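Local coordinates for protein homoserine O-acetyltransferase (Bacillus anthracis str. 'Ames Ancestor', PDB 3I1I) that probably catalyses transfer of an acetyl group from acetyl-CoA to the hydroxyl of L-homoserine, a step of methionine biosynthesis, at residues A[193-206]-A[277-289]. Sequence-based numbering, arbitrary orientation.
Sequences AQNAIEAIRLDPSW and ANSWMYTAKAVLL
Met281, a selenomethionine, reaches from helix 277-289 across to four side chains of 193-206. From CB its chain leaves beside the backbone N, with CG anti to the carbonyl carbon (chi1 -64°). CG meets Ile200 CD1 at 3.8 Å. SE comes next and lies 3.7 Å from Trp206 CZ2, an oblique Met-aromatic contact. The chain then bends at chi3, which carries CE to the guanidinium of Arg201, 3.7 Å from its NH1, and near Ile197 CG2. Trp206 CH2 sits over the centre of one face of that guanidinium, with the two planes steeply tilted, and Arg201 CA lies over one face of the indole toward its rim. Met122 touches both Met281 and Arg201 from a nearby loop.

The same side of the indole is also tied by a hydrogen bond. Trp206 NE1 donates to Asn278 OD1 at 2.8 Å, nearly in line with the amide C=O. Ring and amide planes are perpendicular. Asn278 ND2 bonds to Gly209 O, which further fixes the amide.

Segments 193-202 and 277-289 run nearly antiparallel, with their axes 9.0 Å apart at closest approach. Both belong to the helical segment between strands 174-178 and 309-313, consistent with the lid of an alpha/beta hydrolase fold. Ile197 is a knob in a hole formed by Met281, Ala284, Lys285 and Leu288. Its CG1 rests 3.9 Å from Ala284 CB, while CD1 lies over the backbone near Lys285 N. Small residues allow close approach at the next turn: Ala193 CB is 3.6 Å from Leu288 CB and also touches Ala284 O. Ile200 CD1 meets Trp280 CD1 at 3.8 Å, and Ala196 CB sits at the edge of the same indole. Helix 217-228 packs against Ala196 and Trp280. On the second subunit, the backbone carbonyls of Lys253 and Val254 accept hydrogen bonds from Lys285 NZ.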
loop_
_atom_site.group_PDB
_atom_site.type_symbol
_atom_site.label_atom_id
_atom_site.label_comp_id
_atom_site.label_asym_id
_atom_site.label_seq_id
_atom_site.Cartn_x
_atom_site.Cartn_y
_atom_site.Cartn_z
ATOM N N ALA A 193 0.987 -6.567 -5.807
ATOM C CA ALA A 193 2.108 -6.332 -6.761
ATOM C C ALA A 193 2.227 -4.877 -7.259
ATOM O O ALA A 193 3.272 -4.252 -7.103
ATOM C CB ALA A 193 2.063 -7.316 -7.916
ATOM N N GLN A 194 1.172 -4.323 -7.853
ATOM C CA GLN A 194 1.228 -2.935 -8.332
ATOM C C GLN A 194 1.541 -1.963 -7.184
ATOM O O GLN A 194 2.467 -1.151 -7.280
ATOM C CB GLN A 194 -0.094 -2.501 -8.977
ATOM C CG GLN A 194 -0.025 -1.102 -9.538
ATOM C CD GLN A 194 -1.313 -0.565 -10.123
ATOM O OE1 GLN A 194 -2.363 -1.211 -10.074
ATOM N NE2 GLN A 194 -1.241 0.654 -10.683
ATOM N N ASN A 195 0.754 -2.022 -6.115
ATOM C CA ASN A 195 0.978 -1.160 -4.981
ATOM C C ASN A 195 2.388 -1.258 -4.385
ATOM O O ASN A 195 2.959 -0.232 -3.945
ATOM C CB ASN A 195 -0.081 -1.394 -3.904
ATOM C CG ASN A 195 -1.456 -0.822 -4.286
ATOM O OD1 ASN A 195 -1.581 -0.051 -5.256
ATOM N ND2 ASN A 195 -2.496 -1.210 -3.534
ATOM N N ALA A 196 2.959 -2.460 -4.384
ATOM C CA ALA A 196 4.325 -2.633 -3.850
ATOM C C ALA A 196 5.338 -1.957 -4.775
ATOM O O ALA A 196 6.194 -1.192 -4.331
ATOM C CB ALA A 196 4.668 -4.134 -3.656
ATOM N N ILE A 197 5.230 -2.235 -6.067
ATOM C CA ILE A 197 6.086 -1.575 -7.040
ATOM C C ILE A 197 5.984 -0.051 -6.904
ATOM O O ILE A 197 6.993 0.639 -6.809
ATOM C CB ILE A 197 5.731 -1.987 -8.468
ATOM C CG1 ILE A 197 6.054 -3.491 -8.658
ATOM C CG2 ILE A 197 6.480 -1.138 -9.423
ATOM C CD1 ILE A 197 5.397 -4.169 -9.910
ATOM N N GLU A 198 4.772 0.472 -6.881
ATOM C CA GLU A 198 4.610 1.907 -6.742
ATOM C C GLU A 198 5.111 2.487 -5.409
ATOM O O GLU A 198 5.654 3.575 -5.399
ATOM C CB GLU A 198 3.168 2.306 -7.035
ATOM C CG GLU A 198 2.988 2.297 -8.564
ATOM C CD GLU A 198 1.597 2.611 -9.025
ATOM O OE1 GLU A 198 0.900 3.375 -8.301
ATOM O OE2 GLU A 198 1.231 2.125 -10.142
ATOM N N ALA A 199 4.972 1.750 -4.317
ATOM C CA ALA A 199 5.508 2.199 -3.028
ATOM C C ALA A 199 7.056 2.367 -3.091
ATOM O O ALA A 199 7.603 3.372 -2.641
ATOM C CB ALA A 199 5.086 1.239 -1.895
ATOM N N ILE A 200 7.747 1.421 -3.703
ATOM C CA ILE A 200 9.197 1.553 -3.878
ATOM C C ILE A 200 9.576 2.779 -4.791
ATOM O O ILE A 200 10.480 3.567 -4.459
ATOM C CB ILE A 200 9.816 0.242 -4.417
ATOM C CG1 ILE A 200 9.468 -0.943 -3.497
ATOM C CG2 ILE A 200 11.316 0.395 -4.539
ATOM C CD1 ILE A 200 9.667 -2.354 -4.110
ATOM N N ARG A 201 8.880 2.947 -5.909
ATOM C CA ARG A 201 9.152 4.083 -6.821
ATOM C C ARG A 201 8.892 5.434 -6.150
ATOM O O ARG A 201 9.534 6.446 -6.496
ATOM C CB ARG A 201 8.298 4.036 -8.090
ATOM C CG ARG A 201 8.619 2.861 -9.045
ATOM C CD ARG A 201 7.966 3.032 -10.476
ATOM N NE ARG A 201 8.601 2.056 -11.349
ATOM C CZ ARG A 201 9.343 2.317 -12.434
ATOM N NH1 ARG A 201 9.925 1.297 -13.094
ATOM N NH2 ARG A 201 9.480 3.567 -12.900
ATOM N N LEU A 202 7.948 5.454 -5.215
ATOM C CA LEU A 202 7.544 6.706 -4.608
ATOM C C LEU A 202 8.621 7.220 -3.643
ATOM O O LEU A 202 8.814 8.437 -3.492
ATOM C CB LEU A 202 6.190 6.541 -3.909
ATOM C CG LEU A 202 5.550 7.838 -3.398
ATOM C CD1 LEU A 202 5.363 8.887 -4.548
ATOM C CD2 LEU A 202 4.227 7.520 -2.670
ATOM N N ASP A 203 9.305 6.287 -2.987
ATOM C CA ASP A 203 10.407 6.624 -2.130
ATOM C C ASP A 203 11.498 7.358 -2.923
ATOM O O ASP A 203 12.055 6.809 -3.857
ATOM C CB ASP A 203 10.964 5.348 -1.515
ATOM C CG ASP A 203 11.853 5.603 -0.325
ATOM O OD1 ASP A 203 12.398 6.729 -0.183
ATOM O OD2 ASP A 203 11.991 4.632 0.460
ATOM N N PRO A 204 11.799 8.615 -2.557
ATOM C CA PRO A 204 12.885 9.360 -3.233
ATOM C C PRO A 204 14.277 8.722 -3.127
ATOM O O PRO A 204 15.153 8.986 -3.941
ATOM C CB PRO A 204 12.891 10.725 -2.543
ATOM C CG PRO A 204 11.869 10.688 -1.472
ATOM C CD PRO A 204 11.161 9.373 -1.463
ATOM N N SER A 205 14.490 7.929 -2.096
ATOM C CA SER A 205 15.712 7.148 -1.982
ATOM C C SER A 205 15.902 6.152 -3.117
ATOM O O SER A 205 16.994 5.666 -3.310
ATOM C CB SER A 205 15.672 6.350 -0.696
ATOM O OG SER A 205 15.898 7.209 0.375
ATOM N N TRP A 206 14.828 5.821 -3.832
ATOM C CA TRP A 206 14.904 4.834 -4.898
ATOM C C TRP A 206 15.824 5.332 -5.996
ATOM O O TRP A 206 16.462 4.521 -6.677
ATOM C CB TRP A 206 13.526 4.531 -5.470
ATOM C CG TRP A 206 13.542 3.512 -6.544
ATOM C CD1 TRP A 206 13.989 2.230 -6.439
ATOM C CD2 TRP A 206 13.051 3.658 -7.882
ATOM N NE1 TRP A 206 13.871 1.590 -7.636
ATOM C CE2 TRP A 206 13.275 2.432 -8.539
ATOM C CE3 TRP A 206 12.475 4.710 -8.593
ATOM C CZ2 TRP A 206 12.931 2.218 -9.868
ATOM C CZ3 TRP A 206 12.134 4.508 -9.927
ATOM C CH2 TRP A 206 12.364 3.266 -10.546
ATOM N N ALA A 277 15.651 -3.910 -3.437
ATOM C CA ALA A 277 14.395 -3.255 -3.832
ATOM C C ALA A 277 14.060 -3.491 -5.302
ATOM O O ALA A 277 12.941 -3.907 -5.608
ATOM C CB ALA A 277 14.431 -1.733 -3.514
ATOM N N ASN A 278 15.001 -3.206 -6.200
ATOM C CA ASN A 278 14.774 -3.424 -7.634
ATOM C C ASN A 278 14.387 -4.889 -7.912
ATOM O O ASN A 278 13.480 -5.159 -8.723
ATOM C CB ASN A 278 16.006 -3.041 -8.460
ATOM C CG ASN A 278 16.263 -1.527 -8.488
ATOM O OD1 ASN A 278 15.383 -0.718 -8.195
ATOM N ND2 ASN A 278 17.455 -1.148 -8.877
ATOM N N SER A 279 15.059 -5.808 -7.214
ATOM C CA SER A 279 14.792 -7.205 -7.351
ATOM C C SER A 279 13.337 -7.498 -6.938
ATOM O O SER A 279 12.600 -8.255 -7.606
ATOM C CB SER A 279 15.762 -8.026 -6.499
ATOM O OG SER A 279 17.051 -8.039 -7.086
ATOM N N TRP A 280 12.945 -6.891 -5.828
ATOM C CA TRP A 280 11.592 -7.028 -5.333
ATOM C C TRP A 280 10.603 -6.553 -6.390
ATOM O O TRP A 280 9.640 -7.231 -6.642
ATOM C CB TRP A 280 11.411 -6.225 -4.034
ATOM C CG TRP A 280 10.104 -6.503 -3.384
ATOM C CD1 TRP A 280 8.858 -6.052 -3.773
ATOM C CD2 TRP A 280 9.902 -7.332 -2.259
ATOM N NE1 TRP A 280 7.897 -6.558 -2.935
ATOM C CE2 TRP A 280 8.511 -7.346 -1.993
ATOM C CE3 TRP A 280 10.765 -8.055 -1.431
ATOM C CZ2 TRP A 280 7.963 -8.065 -0.941
ATOM C CZ3 TRP A 280 10.219 -8.793 -0.384
ATOM C CH2 TRP A 280 8.828 -8.776 -0.137
HETATM N N MSE A 281 10.860 -5.409 -7.015
HETATM C CA MSE A 281 9.961 -4.906 -8.050
HETATM C C MSE A 281 9.812 -5.914 -9.208
HETATM O O MSE A 281 8.681 -6.172 -9.641
HETATM C CB MSE A 281 10.432 -3.581 -8.679
HETATM C CG MSE A 281 10.514 -2.367 -7.788
HETATM SE SE MSE A 281 11.025 -0.794 -8.922
HETATM C CE MSE A 281 10.474 -1.398 -10.605
ATOM N N TYR A 282 10.935 -6.411 -9.742
ATOM C CA TYR A 282 10.893 -7.317 -10.914
ATOM C C TYR A 282 10.126 -8.592 -10.605
ATOM O O TYR A 282 9.326 -9.061 -11.436
ATOM C CB TYR A 282 12.284 -7.670 -11.416
ATOM C CG TYR A 282 12.824 -6.666 -12.386
ATOM C CD1 TYR A 282 13.453 -5.528 -11.943
ATOM C CD2 TYR A 282 12.697 -6.841 -13.764
ATOM C CE1 TYR A 282 13.938 -4.587 -12.828
ATOM C CE2 TYR A 282 13.200 -5.898 -14.653
ATOM C CZ TYR A 282 13.813 -4.778 -14.166
ATOM O OH TYR A 282 14.319 -3.809 -14.985
ATOM N N THR A 283 10.323 -9.100 -9.387
ATOM C CA THR A 283 9.643 -10.321 -8.939
ATOM C C THR A 283 8.155 -10.012 -8.742
ATOM O O THR A 283 7.320 -10.790 -9.186
ATOM C CB THR A 283 10.279 -10.861 -7.648
ATOM O OG1 THR A 283 11.659 -11.069 -7.888
ATOM C CG2 THR A 283 9.648 -12.199 -7.203
ATOM N N ALA A 284 7.822 -8.863 -8.129
ATOM C CA ALA A 284 6.404 -8.425 -8.045
ATOM C C ALA A 284 5.794 -8.306 -9.453
ATOM O O ALA A 284 4.656 -8.743 -9.694
ATOM C CB ALA A 284 6.235 -7.121 -7.238
ATOM N N LYS A 285 6.571 -7.772 -10.388
ATOM C CA LYS A 285 6.123 -7.690 -11.784
ATOM C C LYS A 285 5.830 -9.084 -12.396
ATOM O O LYS A 285 4.812 -9.291 -13.064
ATOM C CB LYS A 285 7.160 -6.954 -12.623
ATOM C CG LYS A 285 6.746 -6.743 -14.091
ATOM C CD LYS A 285 5.719 -5.612 -14.298
ATOM C CE LYS A 285 5.415 -5.499 -15.793
ATOM N NZ LYS A 285 4.882 -4.193 -16.313
ATOM N N ALA A 286 6.710 -10.042 -12.127
ATOM C CA ALA A 286 6.498 -11.412 -12.570
ATOM C C ALA A 286 5.190 -11.953 -12.006
ATOM O O ALA A 286 4.437 -12.668 -12.699
ATOM C CB ALA A 286 7.702 -12.329 -12.156
ATOM N N VAL A 287 4.938 -11.659 -10.728
ATOM C CA VAL A 287 3.756 -12.217 -10.092
ATOM C C VAL A 287 2.530 -11.600 -10.751
ATOM O O VAL A 287 1.558 -12.295 -11.070
ATOM C CB VAL A 287 3.714 -11.955 -8.565
ATOM C CG1 VAL A 287 2.255 -12.144 -8.035
ATOM C CG2 VAL A 287 4.769 -12.836 -7.808
ATOM N N LEU A 288 2.558 -10.296 -10.939
ATOM C CA LEU A 288 1.417 -9.588 -11.517
ATOM C C LEU A 288 1.142 -9.996 -12.988
ATOM O O LEU A 288 -0.009 -10.019 -13.423
ATOM C CB LEU A 288 1.661 -8.099 -11.369
ATOM C CG LEU A 288 1.071 -6.955 -12.152
ATOM C CD1 LEU A 288 1.756 -5.738 -11.522
ATOM C CD2 LEU A 288 1.379 -7.039 -13.637
ATOM N N LEU A 289 2.206 -10.333 -13.714
ATOM C CA LEU A 289 2.082 -10.845 -15.070
ATOM C C LEU A 289 1.673 -12.317 -15.148
ATOM O O LEU A 289 1.375 -12.772 -16.255
ATOM C CB LEU A 289 3.411 -10.700 -15.818
ATOM C CG LEU A 289 3.815 -9.281 -16.205
ATOM C CD1 LEU A 289 5.230 -9.294 -16.750
ATOM C CD2 LEU A 289 2.792 -8.657 -17.175
#